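Local structure of aminotransferase (Paracoccus denitrificans, 4GRX) at residues F368-G382 against G388-P400. The protein probably transfers amino groups between amines and keto compounds as a pyridoxal-phosphate-dependent class III omega-aminotransferase. Numbering follows the deposited sequence.
Sequences FEAGLKRIADRPNIG and GFMWALEAVKDKP
Phe-368 swings its ring to the side opposite its backbone N (chi1 -156°) and Trp-391 turns CG away from its carbonyl carbon, which lays the phenyl obliquely against the five-membered ring, Trp-391 CD1 over the phenyl centre and 3.5 Å from Phe-368 CE1. Helix 368-375 thus packs, parallel within 2°, on strand 390-395 of the beta hairpin 381-387/390-395, the middle strand of an antiparallel sheet completed by 432-435. The edge of Phe-368 meets the face of Phe-389, planes 72° apart, completing an aromatic cluster. Leu-372 CD1 touches Trp-391 CG, while Glu-369 lays its extended chain against the indole's far rim, CG 3.7 Å from Trp-391 CH2. NE1 donates to Gly-388 O from above the carbonyl plane, helping orient the indole. Were Trp-391 cut back to an alanine, the Phe-368 face and Leu-372 CD1 would probably lose their indole partner and Gly-388 O its donor. Farther along, Leu-393 CD1 sits 4.1 Å from both Leu-372 CD2 and Ile-375 CG2. Beyond the helix, Val-396 N donates to Asn-380 O (2.8 Å) and Gly-382 N to Glu-394 O, flanking the non-hydrogen-bonded pair Ile-381/Ala-395. Asn-380 ND2 bonds Val-396 O, and extended Lys-399 hydrogen-bonds through NZ to Ile-381 O, 3.2 Å away, nearly in line with its C=O.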
loop_
_atom_site.group_PDB
_atom_site.type_symbol
_atom_site.label_atom_id
_atom_site.label_comp_id
_atom_site.label_asym_id
_atom_site.label_seq_id
_atom_site.Cartn_x
_atom_site.Cartn_y
_atom_site.Cartn_z
ATOM N N PHE A 368 -23.022 -18.205 -18.906
ATOM C CA PHE A 368 -22.690 -18.117 -17.481
ATOM C C PHE A 368 -23.963 -17.891 -16.687
ATOM O O PHE A 368 -24.207 -18.566 -15.689
ATOM C CB PHE A 368 -21.744 -16.936 -17.255
ATOM C CG PHE A 368 -20.876 -17.040 -16.020
ATOM C CD1 PHE A 368 -21.347 -17.623 -14.841
ATOM C CD2 PHE A 368 -19.591 -16.498 -16.028
ATOM C CE1 PHE A 368 -20.542 -17.701 -13.715
ATOM C CE2 PHE A 368 -18.783 -16.555 -14.905
ATOM C CZ PHE A 368 -19.260 -17.159 -13.745
ATOM N N GLU A 369 -24.774 -16.942 -17.146
ATOM C CA GLU A 369 -26.069 -16.651 -16.540
ATOM C C GLU A 369 -27.057 -17.816 -16.610
ATOM O O GLU A 369 -27.863 -18.012 -15.690
ATOM C CB GLU A 369 -26.689 -15.416 -17.183
ATOM C CG GLU A 369 -27.928 -14.918 -16.462
ATOM C CD GLU A 369 -28.426 -13.593 -16.986
ATOM O OE1 GLU A 369 -27.693 -12.927 -17.748
ATOM O OE2 GLU A 369 -29.560 -13.225 -16.630
ATOM N N ALA A 370 -26.998 -18.578 -17.702
ATOM C CA ALA A 370 -27.839 -19.760 -17.862
ATOM C C ALA A 370 -27.484 -20.850 -16.842
ATOM O O ALA A 370 -28.372 -21.481 -16.278
ATOM C CB ALA A 370 -27.748 -20.285 -19.282
ATOM N N GLY A 371 -26.188 -21.039 -16.592
ATOM C CA GLY A 371 -25.710 -22.010 -15.607
ATOM C C GLY A 371 -26.202 -21.726 -14.198
ATOM O O GLY A 371 -26.678 -22.622 -13.500
ATOM N N LEU A 372 -26.100 -20.468 -13.783
ATOM C CA LEU A 372 -26.507 -20.083 -12.440
ATOM C C LEU A 372 -28.011 -20.183 -12.228
ATOM O O LEU A 372 -28.450 -20.672 -11.187
ATOM C CB LEU A 372 -26.036 -18.680 -12.126
ATOM C CG LEU A 372 -24.540 -18.444 -12.286
ATOM C CD1 LEU A 372 -24.283 -16.973 -12.049
ATOM C CD2 LEU A 372 -23.688 -19.308 -11.355
ATOM N N LYS A 373 -28.786 -19.725 -13.216
ATOM C CA LYS A 373 -30.255 -19.863 -13.211
ATOM C C LYS A 373 -30.680 -21.317 -13.062
ATOM O O LYS A 373 -31.628 -21.611 -12.344
ATOM C CB LYS A 373 -30.872 -19.273 -14.480
ATOM C CG LYS A 373 -32.383 -19.121 -14.429
ATOM C CD LYS A 373 -32.982 -19.283 -15.815
ATOM C CE LYS A 373 -34.369 -18.671 -15.877
ATOM N NZ LYS A 373 -34.885 -18.598 -17.272
ATOM N N ARG A 374 -29.974 -22.213 -13.749
ATOM C CA ARG A 374 -30.183 -23.656 -13.593
ATOM C C ARG A 374 -29.827 -24.082 -12.161
ATOM O O ARG A 374 -30.609 -24.796 -11.518
ATOM C CB ARG A 374 -29.389 -24.455 -14.652
ATOM C CG ARG A 374 -29.704 -25.950 -14.731
ATOM C CD ARG A 374 -29.071 -26.634 -15.947
ATOM N NE ARG A 374 -27.601 -26.553 -15.988
ATOM C CZ ARG A 374 -26.887 -25.694 -16.735
ATOM N NH1 ARG A 374 -27.487 -24.813 -17.537
ATOM N NH2 ARG A 374 -25.554 -25.712 -16.686
ATOM N N ILE A 375 -28.679 -23.612 -11.659
ATOM C CA ILE A 375 -28.193 -23.991 -10.327
ATOM C C ILE A 375 -29.062 -23.447 -9.192
ATOM O O ILE A 375 -29.252 -24.115 -8.185
ATOM C CB ILE A 375 -26.696 -23.649 -10.141
ATOM C CG1 ILE A 375 -25.849 -24.547 -11.050
ATOM C CG2 ILE A 375 -26.237 -23.925 -8.717
ATOM C CD1 ILE A 375 -24.400 -24.133 -11.186
ATOM N N ALA A 376 -29.611 -22.253 -9.379
ATOM C CA ALA A 376 -30.440 -21.592 -8.371
ATOM C C ALA A 376 -31.805 -22.254 -8.167
ATOM O O ALA A 376 -32.579 -21.835 -7.304
ATOM C CB ALA A 376 -30.631 -20.132 -8.738
ATOM N N ASP A 377 -32.099 -23.281 -8.959
ATOM C CA ASP A 377 -33.420 -23.920 -8.943
ATOM C C ASP A 377 -33.787 -24.598 -7.617
ATOM O O ASP A 377 -34.961 -24.633 -7.241
ATOM C CB ASP A 377 -33.532 -24.944 -10.069
ATOM C CG ASP A 377 -34.967 -25.224 -10.457
ATOM O OD1 ASP A 377 -35.834 -24.347 -10.222
ATOM O OD2 ASP A 377 -35.225 -26.320 -11.004
ATOM N N ARG A 378 -32.781 -25.120 -6.923
ATOM C CA ARG A 378 -32.967 -25.888 -5.696
ATOM C C ARG A 378 -33.493 -25.103 -4.474
ATOM O O ARG A 378 -33.494 -23.867 -4.478
ATOM C CB ARG A 378 -31.659 -26.587 -5.358
ATOM C CG ARG A 378 -30.473 -25.656 -5.330
ATOM C CD ARG A 378 -29.228 -26.449 -5.069
ATOM N NE ARG A 378 -28.546 -26.763 -6.309
ATOM C CZ ARG A 378 -27.760 -27.813 -6.473
ATOM N NH1 ARG A 378 -27.578 -28.666 -5.479
ATOM N NH2 ARG A 378 -27.164 -28.015 -7.637
ATOM N N PRO A 379 -33.965 -25.838 -3.432
ATOM C CA PRO A 379 -34.493 -25.278 -2.169
ATOM C C PRO A 379 -33.574 -24.307 -1.425
ATOM O O PRO A 379 -34.066 -23.358 -0.825
ATOM C CB PRO A 379 -34.720 -26.525 -1.296
ATOM C CG PRO A 379 -34.943 -27.634 -2.254
ATOM C CD PRO A 379 -34.177 -27.301 -3.505
ATOM N N ASN A 380 -32.263 -24.534 -1.465
ATOM C CA ASN A 380 -31.312 -23.791 -0.610
ATOM C C ASN A 380 -30.495 -22.677 -1.266
ATOM O O ASN A 380 -29.515 -22.206 -0.692
ATOM C CB ASN A 380 -30.367 -24.762 0.113
ATOM C CG ASN A 380 -31.107 -25.712 1.042
ATOM O OD1 ASN A 380 -31.020 -26.920 0.896
ATOM N ND2 ASN A 380 -31.850 -25.161 1.988
ATOM N N ILE A 381 -30.899 -22.266 -2.464
ATOM C CA ILE A 381 -30.379 -21.060 -3.085
ATOM C C ILE A 381 -31.526 -20.074 -3.124
ATOM O O ILE A 381 -32.591 -20.382 -3.650
ATOM C CB ILE A 381 -29.878 -21.313 -4.523
ATOM C CG1 ILE A 381 -28.689 -22.296 -4.541
ATOM C CG2 ILE A 381 -29.546 -20.000 -5.219
ATOM C CD1 ILE A 381 -27.615 -22.043 -3.498
ATOM N N GLY A 382 -31.309 -18.893 -2.554
ATOM C CA GLY A 382 -32.330 -17.850 -2.500
ATOM C C GLY A 382 -32.469 -17.100 -3.805
ATOM O O GLY A 382 -33.571 -16.738 -4.196
ATOM N N GLY A 388 -21.832 -9.990 -16.549
ATOM C CA GLY A 388 -20.572 -10.302 -17.217
ATOM C C GLY A 388 -19.920 -11.530 -16.618
ATOM O O GLY A 388 -20.520 -12.598 -16.586
ATOM N N PHE A 389 -18.695 -11.378 -16.128
ATOM C CA PHE A 389 -17.994 -12.487 -15.473
ATOM C C PHE A 389 -17.856 -12.281 -13.966
ATOM O O PHE A 389 -16.794 -12.553 -13.386
ATOM C CB PHE A 389 -16.615 -12.693 -16.096
ATOM C CG PHE A 389 -16.580 -13.715 -17.194
ATOM C CD1 PHE A 389 -17.685 -13.920 -18.023
ATOM C CD2 PHE A 389 -15.423 -14.461 -17.418
ATOM C CE1 PHE A 389 -17.639 -14.858 -19.043
ATOM C CE2 PHE A 389 -15.367 -15.394 -18.438
ATOM C CZ PHE A 389 -16.478 -15.592 -19.257
ATOM N N MET A 390 -18.916 -11.785 -13.330
ATOM C CA MET A 390 -18.960 -11.710 -11.876
ATOM C C MET A 390 -20.353 -12.067 -11.373
ATOM O O MET A 390 -21.351 -11.463 -11.774
ATOM C CB MET A 390 -18.464 -10.351 -11.372
ATOM C CG MET A 390 -19.317 -9.152 -11.733
ATOM S SD MET A 390 -18.554 -7.597 -11.247
ATOM C CE MET A 390 -18.418 -7.725 -9.458
ATOM N N TRP A 391 -20.417 -13.087 -10.523
ATOM C CA TRP A 391 -21.692 -13.722 -10.173
ATOM C C TRP A 391 -21.692 -14.282 -8.784
ATOM O O TRP A 391 -20.622 -14.602 -8.223
ATOM C CB TRP A 391 -21.998 -14.842 -11.155
ATOM C CG TRP A 391 -22.193 -14.359 -12.570
ATOM C CD1 TRP A 391 -21.236 -14.271 -13.571
ATOM C CD2 TRP A 391 -23.436 -13.854 -13.185
ATOM N NE1 TRP A 391 -21.777 -13.762 -14.722
ATOM C CE2 TRP A 391 -23.092 -13.489 -14.559
ATOM C CE3 TRP A 391 -24.745 -13.674 -12.748
ATOM C CZ2 TRP A 391 -24.036 -12.971 -15.441
ATOM C CZ3 TRP A 391 -25.689 -13.150 -13.643
ATOM C CH2 TRP A 391 -25.342 -12.804 -14.953
ATOM N N ALA A 392 -22.893 -14.400 -8.215
ATOM C CA ALA A 392 -23.066 -15.033 -6.910
ATOM C C ALA A 392 -24.401 -15.767 -6.731
ATOM O O ALA A 392 -25.442 -15.348 -7.252
ATOM C CB ALA A 392 -22.849 -14.041 -5.786
ATOM N N LEU A 393 -24.327 -16.881 -6.005
ATOM C CA LEU A 393 -25.479 -17.614 -5.525
ATOM C C LEU A 393 -25.638 -17.379 -4.012
ATOM O O LEU A 393 -24.670 -17.449 -3.258
ATOM C CB LEU A 393 -25.273 -19.095 -5.805
ATOM C CG LEU A 393 -25.171 -19.469 -7.282
ATOM C CD1 LEU A 393 -24.206 -20.633 -7.504
ATOM C CD2 LEU A 393 -26.554 -19.759 -7.863
ATOM N N GLU A 394 -26.854 -17.087 -3.570
ATOM C CA GLU A 394 -27.092 -16.886 -2.139
ATOM C C GLU A 394 -27.672 -18.133 -1.469
ATOM O O GLU A 394 -28.754 -18.579 -1.829
ATOM C CB GLU A 394 -28.040 -15.727 -1.932
ATOM C CG GLU A 394 -28.279 -15.435 -0.472
ATOM C CD GLU A 394 -27.303 -14.425 0.109
ATOM O OE1 GLU A 394 -26.524 -13.792 -0.652
ATOM O OE2 GLU A 394 -27.336 -14.261 1.345
ATOM N N ALA A 395 -26.962 -18.697 -0.501
ATOM C CA ALA A 395 -27.455 -19.887 0.197
ATOM C C ALA A 395 -28.436 -19.522 1.303
ATOM O O ALA A 395 -28.186 -18.610 2.103
ATOM C CB ALA A 395 -26.303 -20.704 0.761
ATOM N N VAL A 396 -29.561 -20.224 1.349
ATOM C CA VAL A 396 -30.563 -19.944 2.372
ATOM C C VAL A 396 -30.987 -21.246 3.031
ATOM O O VAL A 396 -31.025 -22.274 2.367
ATOM C CB VAL A 396 -31.789 -19.208 1.777
ATOM C CG1 VAL A 396 -31.368 -17.887 1.145
ATOM C CG2 VAL A 396 -32.504 -20.075 0.753
ATOM N N LYS A 397 -31.278 -21.209 4.333
ATOM C CA LYS A 397 -31.943 -22.334 5.022
ATOM C C LYS A 397 -33.379 -22.501 4.522
ATOM O O LYS A 397 -33.778 -23.587 4.139
ATOM C CB LYS A 397 -31.956 -22.142 6.541
ATOM C CG LYS A 397 -32.716 -23.231 7.295
ATOM C CD LYS A 397 -31.897 -24.517 7.405
ATOM C CE LYS A 397 -32.767 -25.748 7.630
ATOM N NZ LYS A 397 -31.954 -26.996 7.621
ATOM N N ASP A 398 -34.144 -21.415 4.535
ATOM C CA ASP A 398 -35.492 -21.412 4.004
ATOM C C ASP A 398 -35.644 -20.341 2.927
ATOM O O ASP A 398 -35.383 -19.164 3.176
ATOM C CB ASP A 398 -36.504 -21.177 5.120
ATOM C CG ASP A 398 -37.926 -21.232 4.620
ATOM O OD1 ASP A 398 -38.430 -22.353 4.404
ATOM O OD2 ASP A 398 -38.540 -20.153 4.433
ATOM N N LYS A 399 -36.090 -20.761 1.746
ATOM C CA LYS A 399 -36.209 -19.884 0.575
ATOM C C LYS A 399 -37.348 -18.850 0.643
ATOM O O LYS A 399 -37.073 -17.652 0.518
ATOM C CB LYS A 399 -36.282 -20.715 -0.709
ATOM C CG LYS A 399 -36.281 -19.919 -2.000
ATOM C CD LYS A 399 -35.845 -20.833 -3.133
ATOM C CE LYS A 399 -35.899 -20.139 -4.487
ATOM N NZ LYS A 399 -35.120 -20.901 -5.510
ATOM N N PRO A 400 -38.622 -19.290 0.827
ATOM C CA PRO A 400 -39.694 -18.286 0.958
ATOM C C PRO A 400 -39.364 -17.147 1.941
ATOM O O PRO A 400 -39.522 -15.980 1.593
ATOM C CB PRO A 400 -40.910 -19.101 1.451
ATOM C CG PRO A 400 -40.459 -20.520 1.569
ATOM C CD PRO A 400 -39.173 -20.659 0.807
#